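Local structure of putative methyltransferase (Porphyromonas gingivalis, 3LL7) at residues K19-Q24 / G32-P37; R53-N56 / W61-I64; N146-T149 / E154-P157; Y120-R123 / T127-A130. The protein probably transfers methyl groups from S-adenosylmethionine to an unidentified substrate, as a putative methyltransferase with a Rossmann-like catalytic core. One frame throughout, in Å; residues are numbered along the deposited sequence.

Contact 1 (K19-Q24 / G32-P37); sequences KLYANQ and GSNDIP
Tyr-21, the first residue to leave helical geometry after helix 8-20, starts a type I beta turn that ends at Gln-24, and its CA comes within 7.6 Å of the CA of Asn-34 in the loop between helices 26-31 and 38-57. The flat phenol suits this place because it offers a face and a hydroxyl at once. Over the face sits CB of Asn-34, 3.4 Å from the ring centroid of Tyr-21, a CH-pi contact displaced toward the rim; Leu-20 CG lies over the opposite face. CD1 of Ile-36 comes up obliquely to CD2 of Tyr-21 at 3.8 Å, adding a branched aliphatic surface. At the far end the backbone N of Asp-35 donates to Tyr-21 OH over 3.1 Å.

Gln-24 has a chain long enough to span the gap from the turn. Its NE2 donates almost straight (170°) to Ser-33 O at 3.1 Å, in its own amide plane but above the plane of the carbonyl. Its OE1 receives only a weak bond from Asn-34 ND2. In the conformer described, Asn-34 places CG between its backbone N and carbonyl carbon (chi1 56°), which brings OD1 to the N of Ile-36 at 3.1 Å. That bond makes an Asx turn, in the loop that leads to helix 38-57 of the N-terminal domain.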
loop_
_atom_site.group_PDB
_atom_site.type_symbol
_atom_site.label_atom_id
_atom_site.label_comp_id
_atom_site.label_asym_id
_atom_site.label_seq_id
_atom_site.Cartn_x
_atom_site.Cartn_y
_atom_site.Cartn_z
ATOM N N LYS A 19 -1.500 26.348 -17.070
ATOM C CA LYS A 19 -0.185 26.882 -16.746
ATOM C C LYS A 19 -0.107 28.408 -16.866
ATOM O O LYS A 19 0.406 29.095 -15.970
ATOM C CB LYS A 19 0.866 26.220 -17.650
ATOM C CG LYS A 19 2.254 26.819 -17.523
ATOM C CD LYS A 19 3.300 25.982 -18.261
ATOM C CE LYS A 19 4.683 26.627 -18.155
ATOM N NZ LYS A 19 5.723 25.748 -18.765
ATOM N N LEU A 20 -0.591 28.937 -17.989
ATOM C CA LEU A 20 -0.555 30.393 -18.235
ATOM C C LEU A 20 -1.312 31.140 -17.125
ATOM O O LEU A 20 -0.873 32.196 -16.662
ATOM C CB LEU A 20 -1.178 30.708 -19.607
ATOM C CG LEU A 20 -1.182 32.181 -20.006
ATOM C CD1 LEU A 20 0.237 32.686 -20.071
ATOM C CD2 LEU A 20 -1.887 32.388 -21.359
ATOM N N TYR A 21 -2.433 30.573 -16.678
ATOM C CA TYR A 21 -3.305 31.269 -15.727
ATOM C C TYR A 21 -3.240 30.630 -14.349
ATOM O O TYR A 21 -4.160 30.778 -13.543
ATOM C CB TYR A 21 -4.751 31.348 -16.256
ATOM C CG TYR A 21 -4.862 32.097 -17.565
ATOM C CD1 TYR A 21 -4.574 33.470 -17.635
ATOM C CD2 TYR A 21 -5.219 31.434 -18.751
ATOM C CE1 TYR A 21 -4.661 34.164 -18.839
ATOM C CE2 TYR A 21 -5.305 32.128 -19.976
ATOM C CZ TYR A 21 -5.026 33.490 -20.009
ATOM O OH TYR A 21 -5.091 34.196 -21.202
ATOM N N ALA A 22 -2.126 29.955 -14.083
ATOM C CA ALA A 22 -1.937 29.174 -12.846
ATOM C C ALA A 22 -2.221 29.956 -11.558
ATOM O O ALA A 22 -2.641 29.362 -10.565
ATOM C CB ALA A 22 -0.538 28.571 -12.788
ATOM N N ASN A 23 -2.007 31.269 -11.590
ATOM C CA ASN A 23 -2.127 32.095 -10.373
ATOM C C ASN A 23 -3.561 32.569 -10.085
ATOM O O ASN A 23 -3.810 33.269 -9.093
ATOM C CB ASN A 23 -1.147 33.288 -10.402
ATOM C CG ASN A 23 -1.459 34.304 -11.510
ATOM O OD1 ASN A 23 -2.234 34.043 -12.445
ATOM N ND2 ASN A 23 -0.839 35.485 -11.408
ATOM N N GLN A 24 -4.495 32.216 -10.966
ATOM C CA GLN A 24 -5.899 32.530 -10.737
ATOM C C GLN A 24 -6.600 31.394 -9.970
ATOM O O GLN A 24 -6.333 30.216 -10.218
ATOM C CB GLN A 24 -6.595 32.816 -12.065
ATOM C CG GLN A 24 -5.947 33.965 -12.846
ATOM C CD GLN A 24 -6.752 34.415 -14.032
ATOM O OE1 GLN A 24 -7.860 33.933 -14.276
ATOM N NE2 GLN A 24 -6.191 35.348 -14.800
ATOM N N GLY A 32 -13.468 35.330 -14.553
ATOM C CA GLY A 32 -12.408 36.330 -14.643
ATOM C C GLY A 32 -11.680 36.510 -15.968
ATOM O O GLY A 32 -12.060 35.955 -17.005
ATOM N N SER A 33 -10.606 37.297 -15.911
ATOM C CA SER A 33 -9.909 37.773 -17.100
ATOM C C SER A 33 -8.839 36.857 -17.676
ATOM O O SER A 33 -7.725 36.732 -17.144
ATOM C CB SER A 33 -9.312 39.141 -16.807
ATOM O OG SER A 33 -10.355 40.085 -16.845
ATOM N N ASN A 34 -9.195 36.267 -18.813
ATOM C CA ASN A 34 -8.310 35.441 -19.572
ATOM C C ASN A 34 -8.948 35.160 -20.936
ATOM O O ASN A 34 -10.093 35.521 -21.218
ATOM C CB ASN A 34 -8.008 34.146 -18.806
ATOM C CG ASN A 34 -9.252 33.388 -18.447
ATOM O OD1 ASN A 34 -10.042 33.046 -19.325
ATOM N ND2 ASN A 34 -9.457 33.146 -17.145
ATOM N N ASP A 35 -8.157 34.516 -21.760
ATOM C CA ASP A 35 -8.451 34.143 -23.158
ATOM C C ASP A 35 -9.018 32.733 -23.308
ATOM O O ASP A 35 -8.988 32.156 -24.411
ATOM C CB ASP A 35 -7.185 34.251 -23.970
ATOM C CG ASP A 35 -6.674 35.677 -24.039
ATOM O OD1 ASP A 35 -7.510 36.612 -24.086
ATOM O OD2 ASP A 35 -5.449 35.852 -24.040
ATOM N N ILE A 36 -9.507 32.169 -22.216
ATOM C CA ILE A 36 -10.083 30.826 -22.269
ATOM C C ILE A 36 -11.519 30.897 -22.772
ATOM O O ILE A 36 -12.343 31.599 -22.189
ATOM C CB ILE A 36 -10.059 30.143 -20.885
ATOM C CG1 ILE A 36 -8.668 30.212 -20.245
ATOM C CG2 ILE A 36 -10.580 28.682 -20.979
ATOM C CD1 ILE A 36 -8.686 29.914 -18.756
ATOM N N PRO A 37 -11.844 30.156 -23.852
ATOM C CA PRO A 37 -13.223 30.187 -24.306
ATOM C C PRO A 37 -14.119 29.661 -23.197
ATOM O O PRO A 37 -13.670 28.836 -22.384
ATOM C CB PRO A 37 -13.226 29.226 -25.509
ATOM C CG PRO A 37 -11.856 29.275 -26.022
ATOM C CD PRO A 37 -10.965 29.468 -24.807
#

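Contact 2 (R53-N56 / W61-I64); sequences RLRN and WAGI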
loop_
_atom_site.group_PDB
_atom_site.type_symbol
_atom_site.label_atom_id
_atom_site.label_comp_id
_atom_site.label_asym_id
_atom_site.label_seq_id
_atom_site.Cartn_x
_atom_site.Cartn_y
_atom_site.Cartn_z
ATOM N N ARG A 53 -3.415 18.975 -4.723
ATOM C CA ARG A 53 -3.620 17.576 -4.298
ATOM C C ARG A 53 -2.830 16.590 -5.153
ATOM O O ARG A 53 -2.385 15.560 -4.644
ATOM C CB ARG A 53 -5.112 17.209 -4.235
ATOM C CG ARG A 53 -5.861 17.875 -3.050
ATOM C CD ARG A 53 -7.247 17.243 -2.776
ATOM N NE ARG A 53 -8.150 17.306 -3.937
ATOM C CZ ARG A 53 -8.852 18.380 -4.300
ATOM N NH1 ARG A 53 -8.762 19.513 -3.611
ATOM N NH2 ARG A 53 -9.642 18.329 -5.365
ATOM N N LEU A 54 -2.654 16.899 -6.441
ATOM C CA LEU A 54 -1.712 16.163 -7.294
ATOM C C LEU A 54 -0.268 16.291 -6.811
ATOM O O LEU A 54 0.465 15.299 -6.789
ATOM C CB LEU A 54 -1.789 16.605 -8.765
ATOM C CG LEU A 54 -0.814 15.936 -9.756
ATOM C CD1 LEU A 54 -1.162 14.442 -10.010
ATOM C CD2 LEU A 54 -0.784 16.677 -11.080
ATOM N N ARG A 55 0.147 17.497 -6.440
ATOM C CA ARG A 55 1.529 17.710 -5.993
ATOM C C ARG A 55 1.869 16.911 -4.731
ATOM O O ARG A 55 2.971 16.360 -4.619
ATOM C CB ARG A 55 1.841 19.200 -5.790
ATOM C CG ARG A 55 3.340 19.480 -5.605
ATOM C CD ARG A 55 3.679 20.956 -5.750
ATOM N NE ARG A 55 3.553 21.416 -7.135
ATOM C CZ ARG A 55 2.616 22.254 -7.573
ATOM N NH1 ARG A 55 1.700 22.744 -6.741
ATOM N NH2 ARG A 55 2.594 22.606 -8.851
ATOM N N ASN A 56 0.928 16.873 -3.789
ATOM C CA ASN A 56 1.091 16.117 -2.553
ATOM C C ASN A 56 1.282 14.631 -2.841
ATOM O O ASN A 56 2.233 14.016 -2.353
ATOM C CB ASN A 56 -0.103 16.335 -1.612
ATOM C CG ASN A 56 -0.295 17.796 -1.231
ATOM O OD1 ASN A 56 0.667 18.516 -0.950
ATOM N ND2 ASN A 56 -1.547 18.239 -1.216
ATOM N N TRP A 61 4.708 13.949 -10.995
ATOM C CA TRP A 61 3.709 14.315 -12.017
ATOM C C TRP A 61 3.389 15.821 -12.020
ATOM O O TRP A 61 3.304 16.449 -13.088
ATOM C CB TRP A 61 2.421 13.491 -11.856
ATOM C CG TRP A 61 2.560 12.048 -12.280
ATOM C CD1 TRP A 61 3.622 11.219 -12.043
ATOM C CD2 TRP A 61 1.589 11.259 -12.982
ATOM N NE1 TRP A 61 3.380 9.970 -12.574
ATOM C CE2 TRP A 61 2.139 9.967 -13.148
ATOM C CE3 TRP A 61 0.308 11.520 -13.489
ATOM C CZ2 TRP A 61 1.455 8.935 -13.804
ATOM C CZ3 TRP A 61 -0.372 10.489 -14.156
ATOM C CH2 TRP A 61 0.204 9.219 -14.297
ATOM N N ALA A 62 3.214 16.392 -10.828
ATOM C CA ALA A 62 2.851 17.802 -10.695
ATOM C C ALA A 62 3.900 18.726 -11.316
ATOM O O ALA A 62 3.605 19.887 -11.621
ATOM C CB ALA A 62 2.599 18.171 -9.234
ATOM N N GLY A 63 5.111 18.205 -11.505
ATOM C CA GLY A 63 6.191 18.969 -12.133
ATOM C C GLY A 63 6.315 18.791 -13.640
ATOM O O GLY A 63 7.210 19.371 -14.256
ATOM N N ILE A 64 5.428 17.996 -14.237
ATOM C CA ILE A 64 5.489 17.705 -15.679
ATOM C C ILE A 64 4.446 18.481 -16.474
ATOM O O ILE A 64 3.227 18.437 -16.169
ATOM C CB ILE A 64 5.401 16.192 -16.002
ATOM C CG1 ILE A 64 6.634 15.470 -15.446
ATOM C CG2 ILE A 64 5.284 15.949 -17.515
ATOM C CD1 ILE A 64 6.739 14.025 -15.859
#
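A tight turn between helix 38-57 and the short, weakly bonded helix 59-62 brings Ala-62 against Leu-54 and Arg-55. The backbones come very close, with 4.9 Å between the CA atoms of Arg-55 and Ala-62, and a small side chain such as alanine suits so close an approach. Ala-62 CB points toward the longer helix and rests 3.4 Å from Arg-55 CA and 3.7 Å from Arg-55 CB. The aliphatic start of the arginine thus does the packing.

Leu-54 flanks the methyl on the buried side. With CG opposite the backbone N (chi1 178°), it spreads its two branches over the short helix: CD2 meets Ala-62 CA at 3.8 Å, whereas CD1 meets CB of Trp-61 at 4.1 Å. Trp-61 gives this contact little more than that CB, since its indole leads away to Leu-67 and Leu-104 and, against Leu-138 of helix 125-138, carries the contact on to the presumed methyltransferase core.

No hydrogen bond joins the two segments, but Ala-62 O accepts one from Trp-51 NE1 of helix 38-57. The result is a close helix-to-helix corner with alanine at the point of nearest approach.

Contact 3 (N146-T149 / E154-P157); sequences NILT and EYLP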
loop_
_atom_site.group_PDB
_atom_site.type_symbol
_atom_site.label_atom_id
_atom_site.label_comp_id
_atom_site.label_asym_id
_atom_site.label_seq_id
_atom_site.Cartn_x
_atom_site.Cartn_y
_atom_site.Cartn_z
ATOM N N ASN A 146 0.457 0.449 -26.323
ATOM C CA ASN A 146 -0.833 0.489 -26.996
ATOM C C ASN A 146 -1.842 0.817 -25.898
ATOM O O ASN A 146 -1.939 0.102 -24.893
ATOM C CB ASN A 146 -1.117 -0.869 -27.645
ATOM C CG ASN A 146 -2.345 -0.861 -28.557
ATOM O OD1 ASN A 146 -3.014 0.149 -28.718
ATOM N ND2 ASN A 146 -2.637 -2.022 -29.156
ATOM N N ILE A 147 -2.564 1.916 -26.071
ATOM C CA ILE A 147 -3.439 2.418 -25.030
ATOM C C ILE A 147 -4.894 2.231 -25.513
ATOM O O ILE A 147 -5.355 2.915 -26.424
ATOM C CB ILE A 147 -3.082 3.880 -24.737
ATOM C CG1 ILE A 147 -1.609 3.977 -24.277
ATOM C CG2 ILE A 147 -4.005 4.466 -23.687
ATOM C CD1 ILE A 147 -0.965 5.337 -24.538
ATOM N N LEU A 148 -5.594 1.268 -24.920
ATOM C CA LEU A 148 -6.897 0.854 -25.425
ATOM C C LEU A 148 -8.055 1.215 -24.507
ATOM O O LEU A 148 -7.949 1.133 -23.294
ATOM C CB LEU A 148 -6.910 -0.666 -25.651
ATOM C CG LEU A 148 -5.954 -1.301 -26.658
ATOM C CD1 LEU A 148 -6.027 -2.807 -26.498
ATOM C CD2 LEU A 148 -6.245 -0.861 -28.124
ATOM N N THR A 149 -9.180 1.600 -25.107
ATOM C CA THR A 149 -10.389 1.877 -24.352
ATOM C C THR A 149 -11.301 0.660 -24.397
ATOM O O THR A 149 -11.504 0.076 -25.466
ATOM C CB THR A 149 -11.142 3.072 -24.949
ATOM O OG1 THR A 149 -10.307 4.235 -24.862
ATOM C CG2 THR A 149 -12.516 3.329 -24.227
ATOM N N GLU A 154 -13.149 -7.722 -24.144
ATOM C CA GLU A 154 -13.386 -7.498 -25.561
ATOM C C GLU A 154 -12.078 -7.593 -26.354
ATOM O O GLU A 154 -12.104 -7.606 -27.577
ATOM C CB GLU A 154 -14.119 -6.164 -25.792
ATOM C CG GLU A 154 -15.601 -6.172 -25.369
ATOM C CD GLU A 154 -16.446 -7.234 -26.087
ATOM O OE1 GLU A 154 -16.388 -7.340 -27.339
ATOM O OE2 GLU A 154 -17.190 -7.968 -25.398
ATOM N N TYR A 155 -10.946 -7.707 -25.659
ATOM C CA TYR A 155 -9.635 -7.768 -26.307
ATOM C C TYR A 155 -8.848 -9.071 -26.058
ATOM O O TYR A 155 -7.606 -9.111 -26.196
ATOM C CB TYR A 155 -8.788 -6.583 -25.853
ATOM C CG TYR A 155 -9.313 -5.222 -26.264
ATOM C CD1 TYR A 155 -9.264 -4.799 -27.595
ATOM C CD2 TYR A 155 -9.825 -4.341 -25.305
ATOM C CE1 TYR A 155 -9.728 -3.533 -27.963
ATOM C CE2 TYR A 155 -10.278 -3.070 -25.658
ATOM C CZ TYR A 155 -10.231 -2.677 -26.986
ATOM O OH TYR A 155 -10.688 -1.414 -27.317
ATOM N N LEU A 156 -9.552 -10.133 -25.697
ATOM C CA LEU A 156 -8.877 -11.387 -25.337
ATOM C C LEU A 156 -8.027 -11.987 -26.465
ATOM O O LEU A 156 -6.894 -12.408 -26.207
ATOM C CB LEU A 156 -9.851 -12.411 -24.721
ATOM C CG LEU A 156 -10.484 -11.998 -23.379
ATOM C CD1 LEU A 156 -11.680 -12.869 -23.028
ATOM C CD2 LEU A 156 -9.468 -12.000 -22.226
ATOM N N PRO A 157 -8.552 -12.021 -27.729
ATOM C CA PRO A 157 -7.669 -12.476 -28.809
ATOM C C PRO A 157 -6.367 -11.668 -28.956
ATOM O O PRO A 157 -5.305 -12.277 -29.133
ATOM C CB PRO A 157 -8.549 -12.336 -30.082
ATOM C CG PRO A 157 -9.946 -12.509 -29.574
ATOM C CD PRO A 157 -9.919 -11.761 -28.226
#
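Tyr-155 stretches its ring from the N-cap position of helix 156-162 to the end of strand 144-149, where Leu-148 and Thr-149 receive it. Its CB leaves the backbone with CG opposite the carbonyl carbon (chi1 -64°), and this sends the ring across the 9.1 Å that separates the CA atoms of Tyr-155 and Leu-148. From CG onward the ring lies beneath a methyl: Leu-148 CD1 sits over the centre of one face, 3.9 Å from the Tyr-155 centroid and only 8° off the ring normal. CD1 and CE1 of Tyr-155 are each 4.0 Å from that same methyl, consistent with a methyl centred over the ring. Farther along, CZ passes 4.1 Å from Leu-148 CB, so both ends of the leucine side chain line the ring. On the other flank, CE2 of Tyr-155 comes 3.4 Å from Thr-149 O, which lies at the ring edge and in its plane.

At the tip, Tyr-155 OH donates to Thr-149 O over 2.5 Å, a length so short that it should be read with caution, at a C=O...donor angle of 150° and tilted from the carbonyl plane. The side chain of Thr-149 plays no part in this, since its CB points away and OG1 is held by Arg-132 NH2. Leu-148 and Ile-121, which also touches Tyr-155, lie on the sheet face turned away from helix 125-138.

A tyrosine therefore does two jobs here: its hydroxyl gives the last carbonyl of the strand a donor, and this tie, with the methyl packed on one face, limits how the ring can turn.

Contact 4 (Y120-R123 / T127-A130); sequences YIER and TAVA
Glu-122 and Tyr-120 meet Thr-127 and Ala-128 in a buried strand-to-helix contact, made by van der Waals packing without any hydrogen bond between the two segments. It lies where strand 117-122 ends and the chain turns at once into helix 125-138, which folds back over one face of the sheet. Alternation along the strand sends the side chains of Tyr-120 and Glu-122 to the helix and Ile-121 to the other face.

Glu-122 packs through its aliphatic part. Its CG lies 3.8 Å from Thr-127 CB and also 3.8 Å from the backbone N of Ala-128, while the chain bends at chi2 (63°) so that CD passes 3.9 Å from Thr-127 CG2. The carboxylate then turns back to the start of the helix, where OE2 accepts from Asn-124 N; Thr-127 OG1 pairs with Asn-124 OD1. Small Ala-128 allows the close approach, with its CA 5.7 Å from that of Glu-122.

These elements open the beta-alpha-beta crossover of strands 117-122 and 144-149 in a Rossmann-like sheet. In class I methyltransferases an acidic residue at the end of the second strand commonly binds the ribose of S-adenosylmethionine, and by inference from such relatives Glu-122 may hold the matching place. The 1,2-ethanediol bound about 5 Å from its side chain probably came from the crystallisation liquor.

Tyr-120 is long enough to reach across to the helix with its hydroxyl end. Ala-128 CA stands at its ring edge, 4.1 Å from OH, and that hydroxyl is hydrogen-bonded to Gly-103 O in the loop after strand 96-99.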
loop_
_atom_site.group_PDB
_atom_site.type_symbol
_atom_site.label_atom_id
_atom_site.label_comp_id
_atom_site.label_asym_id
_atom_site.label_seq_id
_atom_site.Cartn_x
_atom_site.Cartn_y
_atom_site.Cartn_z
ATOM N N TYR A 120 -2.093 -1.182 -22.335
ATOM C CA TYR A 120 -2.839 -0.623 -21.234
ATOM C C TYR A 120 -4.279 -0.686 -21.705
ATOM O O TYR A 120 -4.564 -0.344 -22.863
ATOM C CB TYR A 120 -2.387 0.831 -21.051
ATOM C CG TYR A 120 -3.366 1.769 -20.365
ATOM C CD1 TYR A 120 -3.108 2.243 -19.091
ATOM C CD2 TYR A 120 -4.512 2.238 -21.024
ATOM C CE1 TYR A 120 -3.986 3.142 -18.447
ATOM C CE2 TYR A 120 -5.396 3.135 -20.394
ATOM C CZ TYR A 120 -5.112 3.574 -19.089
ATOM O OH TYR A 120 -5.950 4.467 -18.452
ATOM N N ILE A 121 -5.175 -1.133 -20.839
ATOM C CA ILE A 121 -6.599 -1.257 -21.164
ATOM C C ILE A 121 -7.413 -0.619 -20.052
ATOM O O ILE A 121 -7.203 -0.923 -18.870
ATOM C CB ILE A 121 -7.035 -2.765 -21.321
ATOM C CG1 ILE A 121 -6.151 -3.462 -22.369
ATOM C CG2 ILE A 121 -8.526 -2.832 -21.688
ATOM C CD1 ILE A 121 -6.440 -4.965 -22.630
ATOM N N GLU A 122 -8.324 0.283 -20.400
ATOM C CA GLU A 122 -9.140 0.969 -19.402
ATOM C C GLU A 122 -10.576 1.089 -19.880
ATOM O O GLU A 122 -10.825 1.595 -20.985
ATOM C CB GLU A 122 -8.552 2.363 -19.131
ATOM C CG GLU A 122 -9.497 3.379 -18.485
ATOM C CD GLU A 122 -9.967 2.951 -17.082
ATOM O OE1 GLU A 122 -9.164 2.421 -16.275
ATOM O OE2 GLU A 122 -11.164 3.114 -16.790
ATOM N N ARG A 123 -11.507 0.595 -19.058
ATOM C CA ARG A 123 -12.947 0.583 -19.373
ATOM C C ARG A 123 -13.534 1.943 -19.663
ATOM O O ARG A 123 -14.371 2.071 -20.555
ATOM C CB ARG A 123 -13.757 -0.046 -18.228
ATOM C CG ARG A 123 -13.478 -1.510 -17.987
ATOM C CD ARG A 123 -14.418 -2.101 -16.907
ATOM N NE ARG A 123 -15.699 -2.530 -17.478
ATOM C CZ ARG A 123 -16.855 -1.883 -17.327
ATOM N NH1 ARG A 123 -16.915 -0.767 -16.605
ATOM N NH2 ARG A 123 -17.958 -2.359 -17.898
ATOM N N THR A 127 -11.137 8.437 -18.746
ATOM C CA THR A 127 -9.867 8.049 -18.119
ATOM C C THR A 127 -8.859 7.611 -19.168
ATOM O O THR A 127 -7.714 8.027 -19.125
ATOM C CB THR A 127 -10.100 6.915 -17.124
ATOM O OG1 THR A 127 -11.106 7.332 -16.193
ATOM C CG2 THR A 127 -8.799 6.556 -16.381
ATOM N N ALA A 128 -9.307 6.797 -20.132
ATOM C CA ALA A 128 -8.433 6.317 -21.196
ATOM C C ALA A 128 -7.881 7.460 -22.073
ATOM O O ALA A 128 -6.717 7.436 -22.476
ATOM C CB ALA A 128 -9.197 5.275 -22.073
ATOM N N VAL A 129 -8.724 8.450 -22.383
ATOM C CA VAL A 129 -8.314 9.599 -23.191
ATOM C C VAL A 129 -7.137 10.308 -22.496
ATOM O O VAL A 129 -6.153 10.663 -23.155
ATOM C CB VAL A 129 -9.481 10.603 -23.450
ATOM C CG1 VAL A 129 -8.946 11.878 -24.128
ATOM C CG2 VAL A 129 -10.537 9.948 -24.421
ATOM N N ALA A 130 -7.240 10.469 -21.182
ATOM C CA ALA A 130 -6.181 11.176 -20.449
ATOM C C ALA A 130 -4.870 10.355 -20.479
ATOM O O ALA A 130 -3.764 10.905 -20.651
ATOM C CB ALA A 130 -6.621 11.448 -19.020
#

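From the N terminus, contact 1 closes a short loop around helix 26-31, bringing the end of helix 8-20 to the approach of helix 38-57. That long helix then leads to contact 2, which closes the tight turn into helix 59-62; the centres of these two contacts are 19 Å apart. After the first core strand, 96-99, contact 4 closes the turn from strand 117-122 into helix 125-138, and contact 3 closes the turn from strand 144-149 toward helix 156-162. All four follow in series, with none enclosing or crossing another. Only contacts 3 and 4 touch: Leu-148 N and Tyr-120 O, 2.8 Å apart, probably hydrogen-bond between the adjacent parallel strands.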